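Local coordinates for protein putative mannose-1-phosphate guanylyl transferase (Thermus thermophilus, PDB 2CU2) that probably transfers the guanylyl group of GTP to mannose 1-phosphate to form GDP-mannose, at residues A5-A9 and V105-D109; E43-L48 and Y118-A123. All coordinates share one frame. Residues are numbered along the deposited sequence.

Contact 1 pairs two parallel strands in the core of the nucleotidyltransferase domain; contact 2 packs two helices against one face of that same sheet, and the centres of the two contacts are about 12 Å apart. Their segments alternate along the chain, and they touch directly: Leu45 CD2 lies 3.7 Å from Ala5 CB and 3.8 Å from Val7 CG2, while Tyr118 OH is 3.9 Å from Leu106 CD1. Leu45 and Tyr118 therefore cover the strand pair from the side bearing Val7 and Leu106. The sulfate ion of contact 2 is bound on the outer side of the helix pair, far from Asp109 at the C-terminal end of contact 1.

Contact 1: residues A5-A9 and V105-D109; sequences ALVMA and VLPAD
This is a parallel pairing of neighbouring beta strands, buried in the central sheet of the nucleotidyltransferase domain, its centre about 7 Å from the centre of the chain. Residues 5-8 and 105-107 are extended; their axes approach to 4.8 Å with a signed crossing angle of -25°. The register sets Leu6 against Val105 (CA-CA 4.8 Å), Val7 against Leu106 (5.2 Å) and Met8 against Pro107 (4.9 Å). Leu106 is the backbone partner of both Leu6 and Met8: Leu106 N donates to Leu6 O at 2.9 Å, and Leu106 O accepts from Met8 N at 2.8 Å. Ala108 N to Met8 O, 3.1 Å, carries the ladder one step beyond strand 105-107, with a more bent N-H...O angle of 138°.

Side chains alternate between two faces. Leu6, Met8, Val105 and Pro107 share one, towards helix 83-98; there Met8 (m, t, m) folds back so that its CE lies 3.6 Å from Val105 CG1, and Leu6 CD2 is 4.1 Å from Val105 CG2. Val7 (t) and Leu106 (chi1 p) share the other, towards helix 37-45, with Val7 CG2 4.0 Å from Leu106 CD1. Ala108 CB closes on Val7 CG1 at 3.7 Å. On its other edge strand 3-8 bonds to strand 54-59, and past the pairing Asp109 (chi1 p) forms a salt bridge with Lys26. Central parallel strands with helices on both faces and functional loops at their C-terminal ends are the Rossmann-like core of GT-A nucleotidyltransferases, in which strand 3-8 leads into the glycine-rich signature loop.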
ATOM      1  N   ALA A   5      -8.226 -37.034  16.409  1.00 35.91           N
ATOM      2  CA  ALA A   5      -8.398 -36.049  15.361  1.00 35.57           C
ATOM      3  C   ALA A   5      -7.044 -35.649  14.807  1.00 33.77           C
ATOM      4  O   ALA A   5      -6.120 -35.351  15.563  1.00 33.06           O
ATOM      5  CB  ALA A   5      -9.125 -34.822  15.912  1.00 34.69           C
ATOM      6  N   LEU A   6      -6.924 -35.674  13.483  1.00 32.31           N
ATOM      7  CA  LEU A   6      -5.693 -35.269  12.825  1.00 31.06           C
ATOM      8  C   LEU A   6      -5.958 -33.912  12.183  1.00 31.40           C
ATOM      9  O   LEU A   6      -6.808 -33.789  11.296  1.00 30.64           O
ATOM     10  CB  LEU A   6      -5.282 -36.262  11.732  1.00 28.91           C
ATOM     11  CG  LEU A   6      -4.091 -35.765  10.898  1.00 28.81           C
ATOM     12  CD1 LEU A   6      -2.821 -35.827  11.747  1.00 28.89           C
ATOM     13  CD2 LEU A   6      -3.924 -36.601   9.638  1.00 26.48           C
ATOM     14  N   VAL A   7      -5.236 -32.898  12.641  1.00 31.91           N
ATOM     15  CA  VAL A   7      -5.346 -31.555  12.086  1.00 32.54           C
ATOM     16  C   VAL A   7      -4.154 -31.229  11.189  1.00 33.75           C
ATOM     17  O   VAL A   7      -3.029 -31.042  11.634  1.00 35.25           O
ATOM     18  CB  VAL A   7      -5.418 -30.563  13.247  1.00 33.33           C
ATOM     19  CG1 VAL A   7      -5.508 -29.137  12.708  1.00 32.30           C
ATOM     20  CG2 VAL A   7      -6.638 -30.853  14.101  1.00 33.08           C
ATOM     21  N   MET A   8      -4.427 -31.201   9.874  1.00 33.89           N
ATOM     22  CA  MET A   8      -3.348 -30.977   8.922  1.00 35.22           C
ATOM     23  C   MET A   8      -3.073 -29.489   8.704  1.00 37.73           C
ATOM     24  O   MET A   8      -3.893 -28.738   8.192  1.00 37.95           O
ATOM     25  CB  MET A   8      -3.737 -31.640   7.599  1.00 33.99           C
ATOM     26  CG  MET A   8      -4.048 -33.130   7.767  1.00 32.35           C
ATOM     27  SD  MET A   8      -4.335 -33.950   6.193  1.00 38.29           S
ATOM     28  CE  MET A   8      -5.855 -33.097   5.744  1.00 32.94           C
ATOM     29  N   ALA A   9      -1.881 -29.063   9.162  1.00 40.14           N
ATOM     30  CA  ALA A   9      -1.469 -27.684   8.935  1.00 44.23           C
ATOM     31  C   ALA A   9      -0.418 -27.604   7.825  1.00 46.99           C
ATOM     32  O   ALA A   9       0.658 -28.183   7.904  1.00 49.36           O
ATOM     33  CB  ALA A   9      -0.892 -27.135  10.241  1.00 43.83           C
ATOM     34  N   VAL A 105     -10.095 -36.500  10.120  1.00 31.41           N
ATOM     35  CA  VAL A 105      -9.030 -35.787   9.424  1.00 31.08           C
ATOM     36  C   VAL A 105      -9.552 -34.451   8.911  1.00 32.29           C
ATOM     37  O   VAL A 105     -10.539 -34.405   8.177  1.00 33.61           O
ATOM     38  CB  VAL A 105      -8.496 -36.606   8.226  1.00 29.33           C
ATOM     39  CG1 VAL A 105      -7.572 -35.751   7.380  1.00 28.40           C
ATOM     40  CG2 VAL A 105      -7.762 -37.838   8.725  1.00 28.14           C
ATOM     41  N   LEU A 106      -8.895 -33.361   9.295  1.00 32.93           N
ATOM     42  CA  LEU A 106      -9.338 -32.050   8.844  1.00 32.75           C
ATOM     43  C   LEU A 106      -8.235 -31.028   8.599  1.00 33.85           C
ATOM     44  O   LEU A 106      -7.198 -31.028   9.267  1.00 35.55           O
ATOM     45  CB  LEU A 106     -10.336 -31.462   9.840  1.00 34.11           C
ATOM     46  CG  LEU A 106      -9.887 -31.457  11.299  1.00 35.65           C
ATOM     47  CD1 LEU A 106      -9.851 -30.038  11.834  1.00 37.65           C
ATOM     48  CD2 LEU A 106     -10.842 -32.308  12.107  1.00 37.83           C
ATOM     49  N   PRO A 107      -8.450 -30.134   7.621  1.00 33.30           N
ATOM     50  CA  PRO A 107      -7.549 -29.032   7.309  1.00 33.23           C
ATOM     51  C   PRO A 107      -7.677 -27.903   8.333  1.00 33.33           C
ATOM     52  O   PRO A 107      -8.715 -27.691   8.944  1.00 33.85           O
ATOM     53  CB  PRO A 107      -7.905 -28.525   5.918  1.00 32.83           C
ATOM     54  CG  PRO A 107      -9.365 -28.882   5.678  1.00 32.50           C
ATOM     55  CD  PRO A 107      -9.597 -30.073   6.724  1.00 32.35           C
ATOM     56  N   ALA A 108      -6.553 -27.189   8.535  1.00 33.45           N
ATOM     57  CA  ALA A 108      -6.552 -26.116   9.514  1.00 34.93           C
ATOM     58  C   ALA A 108      -6.564 -24.749   8.829  1.00 34.31           C
ATOM     59  O   ALA A 108      -6.505 -23.706   9.463  1.00 35.85           O
ATOM     60  CB  ALA A 108      -5.300 -26.264  10.377  1.00 33.17           C
ATOM     61  N   ASP A 109      -6.604 -24.776   7.487  1.00 33.01           N
ATOM     62  CA  ASP A 109      -6.552 -23.514   6.759  1.00 33.95           C
ATOM     63  C   ASP A 109      -7.873 -23.185   6.059  1.00 33.65           C
ATOM     64  O   ASP A 109      -7.908 -22.604   4.985  1.00 34.84           O
ATOM     65  CB  ASP A 109      -5.398 -23.578   5.752  1.00 33.21           C
ATOM     66  CG  ASP A 109      -5.680 -24.640   4.691  1.00 35.14           C
ATOM     67  OD1 ASP A 109      -6.048 -25.753   5.075  1.00 35.07           O
ATOM     68  OD2 ASP A 109      -5.461 -24.375   3.511  1.00 39.03           O
TER

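Contact 2: residues E43-L48 and Y118-A123; sequences ERLAPL and YREALA. With SO4 (sulfate ion), chain C.
Residues 43-45 belong to helix 37-45; 46-48 have helical phi/psi without the regular bonds, though Leu48 N bonds to Leu45 O at 2.9 Å. Residues 118-123 are alpha helix. The backbones come nearest at Leu48 and Arg119, CA-CA 6.4 Å.

Arg119 (m, t, m) reaches across to segment 43-48, where its NH1 donates to Arg44 O at 2.9 Å, while Pro47 CB covers one guanidinium face and lies 3.6 Å from Arg119 CD. The edge of the Arg119 guanidinium binds a sulfate ion: NH2 donates a hydrogen bond to sulfate O1 at 2.7 Å, and NE makes weak ones to O4 (3.2 Å) and O3 (3.3 Å). Arg44 (t, t, m) lays CD over the Tyr118 ring, 3.5 Å from the centroid and 17° off the normal, a CH-pi contact; its NE is salt-bridged to Asp115. Towards the sheet, Leu48 CD2 meets Leu122 CB at 3.4 Å, and Leu45 CD1 is 4.3 Å from Leu122 CD1.

The chemistry is graded from leucines resting on strands 3-8 and 102-107 to an outer arginine joining the segments through a main-chain carbonyl. The sulfate, probably from the crystallisation liquor, marks an anion-accepting surface but does not identify a substrate site.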
ATOM      1  N   GLU A  43     -10.187 -24.375  18.393  1.00 37.45           N
ATOM      2  CA  GLU A  43     -11.244 -23.940  19.300  1.00 40.05           C
ATOM      3  C   GLU A  43     -12.566 -24.605  18.932  1.00 39.59           C
ATOM      4  O   GLU A  43     -13.334 -25.029  19.790  1.00 40.70           O
ATOM      5  CB  GLU A  43     -11.374 -22.419  19.217  1.00 43.08           C
ATOM      6  CG  GLU A  43     -12.593 -21.848  19.886  1.00 49.93           C
ATOM      7  CD  GLU A  43     -12.659 -20.337  19.743  1.00 54.51           C
ATOM      8  OE1 GLU A  43     -13.715 -19.760  20.089  1.00 58.45           O
ATOM      9  OE2 GLU A  43     -11.658 -19.728  19.291  1.00 55.40           O
ATOM     10  N   ARG A  44     -12.805 -24.689  17.632  1.00 38.27           N
ATOM     11  CA  ARG A  44     -14.001 -25.284  17.060  1.00 37.84           C
ATOM     12  C   ARG A  44     -14.043 -26.800  17.297  1.00 37.04           C
ATOM     13  O   ARG A  44     -15.119 -27.396  17.438  1.00 35.69           O
ATOM     14  CB  ARG A  44     -13.989 -24.972  15.562  1.00 39.26           C
ATOM     15  CG  ARG A  44     -15.033 -25.631  14.703  1.00 41.14           C
ATOM     16  CD  ARG A  44     -14.794 -25.200  13.259  1.00 40.07           C
ATOM     17  NE  ARG A  44     -14.785 -23.744  13.164  1.00 42.25           N
ATOM     18  CZ  ARG A  44     -13.820 -23.022  12.602  1.00 42.07           C
ATOM     19  NH1 ARG A  44     -12.755 -23.612  12.064  1.00 36.85           N
ATOM     20  NH2 ARG A  44     -13.921 -21.697  12.590  1.00 40.30           N
ATOM     21  N   LEU A  45     -12.864 -27.415  17.340  1.00 35.10           N
ATOM     22  CA  LEU A  45     -12.754 -28.859  17.521  1.00 35.90           C
ATOM     23  C   LEU A  45     -12.775 -29.337  18.975  1.00 36.43           C
ATOM     24  O   LEU A  45     -13.275 -30.419  19.256  1.00 35.71           O
ATOM     25  CB  LEU A  45     -11.471 -29.368  16.848  1.00 33.91           C
ATOM     26  CG  LEU A  45     -11.187 -30.882  16.832  1.00 35.24           C
ATOM     27  CD1 LEU A  45     -12.287 -31.603  16.076  1.00 32.36           C
ATOM     28  CD2 LEU A  45      -9.843 -31.167  16.163  1.00 32.37           C
ATOM     29  N   ALA A  46     -12.237 -28.530  19.887  1.00 37.56           N
ATOM     30  CA  ALA A  46     -12.154 -28.896  21.301  1.00 39.31           C
ATOM     31  C   ALA A  46     -13.381 -29.585  21.902  1.00 40.67           C
ATOM     32  O   ALA A  46     -13.262 -30.659  22.487  1.00 41.92           O
ATOM     33  CB  ALA A  46     -11.787 -27.672  22.138  1.00 40.19           C
ATOM     34  N   PRO A  47     -14.574 -28.984  21.762  1.00 41.57           N
ATOM     35  CA  PRO A  47     -15.796 -29.580  22.317  1.00 42.73           C
ATOM     36  C   PRO A  47     -16.130 -30.974  21.794  1.00 43.11           C
ATOM     37  O   PRO A  47     -16.789 -31.758  22.479  1.00 43.27           O
ATOM     38  CB  PRO A  47     -16.878 -28.562  21.954  1.00 41.93           C
ATOM     39  CG  PRO A  47     -16.124 -27.268  21.917  1.00 42.88           C
ATOM     40  CD  PRO A  47     -14.867 -27.666  21.171  1.00 41.71           C
ATOM     41  N   LEU A  48     -15.682 -31.279  20.578  1.00 43.05           N
ATOM     42  CA  LEU A  48     -15.958 -32.577  19.980  1.00 41.96           C
ATOM     43  C   LEU A  48     -14.848 -33.585  20.262  1.00 41.69           C
ATOM     44  O   LEU A  48     -15.120 -34.716  20.665  1.00 41.43           O
ATOM     45  CB  LEU A  48     -16.153 -32.433  18.471  1.00 42.02           C
ATOM     46  CG  LEU A  48     -16.536 -33.717  17.728  1.00 41.96           C
ATOM     47  CD1 LEU A  48     -17.885 -34.205  18.230  1.00 40.47           C
ATOM     48  CD2 LEU A  48     -16.586 -33.462  16.230  1.00 41.22           C
ATOM     49  N   TYR A 118     -20.740 -27.043  12.611  1.00 34.16           N
ATOM     50  CA  TYR A 118     -19.554 -27.736  12.125  1.00 34.00           C
ATOM     51  C   TYR A 118     -19.365 -29.011  12.944  1.00 34.14           C
ATOM     52  O   TYR A 118     -19.151 -30.094  12.390  1.00 33.67           O
ATOM     53  CB  TYR A 118     -18.326 -26.836  12.272  1.00 33.16           C
ATOM     54  CG  TYR A 118     -17.036 -27.460  11.780  1.00 38.71           C
ATOM     55  CD1 TYR A 118     -16.565 -27.222  10.488  1.00 38.81           C
ATOM     56  CD2 TYR A 118     -16.264 -28.264  12.627  1.00 39.45           C
ATOM     57  CE1 TYR A 118     -15.353 -27.760  10.047  1.00 39.15           C
ATOM     58  CE2 TYR A 118     -15.051 -28.807  12.203  1.00 39.68           C
ATOM     59  CZ  TYR A 118     -14.600 -28.552  10.912  1.00 40.38           C
ATOM     60  OH  TYR A 118     -13.397 -29.081  10.497  1.00 39.04           O
ATOM     61  N   ARG A 119     -19.452 -28.882  14.266  1.00 33.48           N
ATOM     62  CA  ARG A 119     -19.299 -30.042  15.135  1.00 34.34           C
ATOM     63  C   ARG A 119     -20.409 -31.056  14.893  1.00 34.16           C
ATOM     64  O   ARG A 119     -20.156 -32.254  14.843  1.00 34.22           O
ATOM     65  CB  ARG A 119     -19.286 -29.622  16.604  1.00 33.78           C
ATOM     66  CG  ARG A 119     -17.991 -28.945  17.026  1.00 31.54           C
ATOM     67  CD  ARG A 119     -17.923 -28.804  18.540  1.00 33.48           C
ATOM     68  NE  ARG A 119     -18.846 -27.791  19.045  1.00 31.48           N
ATOM     69  CZ  ARG A 119     -18.594 -26.483  19.061  1.00 33.46           C
ATOM     70  NH1 ARG A 119     -17.440 -26.010  18.597  1.00 29.18           N
ATOM     71  NH2 ARG A 119     -19.502 -25.644  19.550  1.00 32.16           N
ATOM     72  N   GLU A 120     -21.638 -30.579  14.721  1.00 35.35           N
ATOM     73  CA  GLU A 120     -22.757 -31.483  14.487  1.00 35.83           C
ATOM     74  C   GLU A 120     -22.520 -32.300  13.219  1.00 35.25           C
ATOM     75  O   GLU A 120     -22.823 -33.494  13.179  1.00 33.48           O
ATOM     76  CB  GLU A 120     -24.070 -30.694  14.414  1.00 39.58           C
ATOM     77  CG  GLU A 120     -24.563 -30.275  15.798  1.00 45.88           C
ATOM     78  CD  GLU A 120     -25.795 -29.385  15.766  1.00 49.75           C
ATOM     79  OE1 GLU A 120     -26.238 -29.009  14.659  1.00 51.32           O
ATOM     80  OE2 GLU A 120     -26.310 -29.049  16.857  1.00 50.56           O
ATOM     81  N   ALA A 121     -21.952 -31.669  12.194  1.00 34.65           N
ATOM     82  CA  ALA A 121     -21.658 -32.375  10.946  1.00 34.27           C
ATOM     83  C   ALA A 121     -20.580 -33.445  11.171  1.00 33.14           C
ATOM     84  O   ALA A 121     -20.675 -34.559  10.645  1.00 32.90           O
ATOM     85  CB  ALA A 121     -21.193 -31.390   9.878  1.00 32.34           C
ATOM     86  N   LEU A 122     -19.554 -33.101  11.940  1.00 33.43           N
ATOM     87  CA  LEU A 122     -18.475 -34.043  12.227  1.00 35.52           C
ATOM     88  C   LEU A 122     -18.977 -35.206  13.079  1.00 36.08           C
ATOM     89  O   LEU A 122     -18.589 -36.354  12.860  1.00 34.60           O
ATOM     90  CB  LEU A 122     -17.325 -33.343  12.950  1.00 36.62           C
ATOM     91  CG  LEU A 122     -16.388 -32.497  12.082  1.00 39.69           C
ATOM     92  CD1 LEU A 122     -15.231 -31.967  12.925  1.00 39.93           C
ATOM     93  CD2 LEU A 122     -15.856 -33.345  10.955  1.00 40.49           C
ATOM     94  N   ALA A 123     -19.831 -34.902  14.055  1.00 34.87           N
ATOM     95  CA  ALA A 123     -20.391 -35.935  14.922  1.00 35.66           C
ATOM     96  C   ALA A 123     -21.124 -36.942  14.050  1.00 36.14           C
ATOM     97  O   ALA A 123     -21.002 -38.157  14.235  1.00 35.51           O
ATOM     98  CB  ALA A 123     -21.355 -35.318  15.934  1.00 35.58           C
TER
HETATM   99  S   SO4 C1002     -21.764 -28.016  21.037  1.00 81.23           S
HETATM  100  O1  SO4 C1002     -21.164 -26.752  21.310  1.00 80.08           O
HETATM  101  O2  SO4 C1002     -22.974 -28.371  21.692  1.00 79.93           O
HETATM  102  O3  SO4 C1002     -20.727 -29.121  21.370  1.00 79.84           O
HETATM  103  O4  SO4 C1002     -22.009 -28.196  19.619  1.00 80.12           O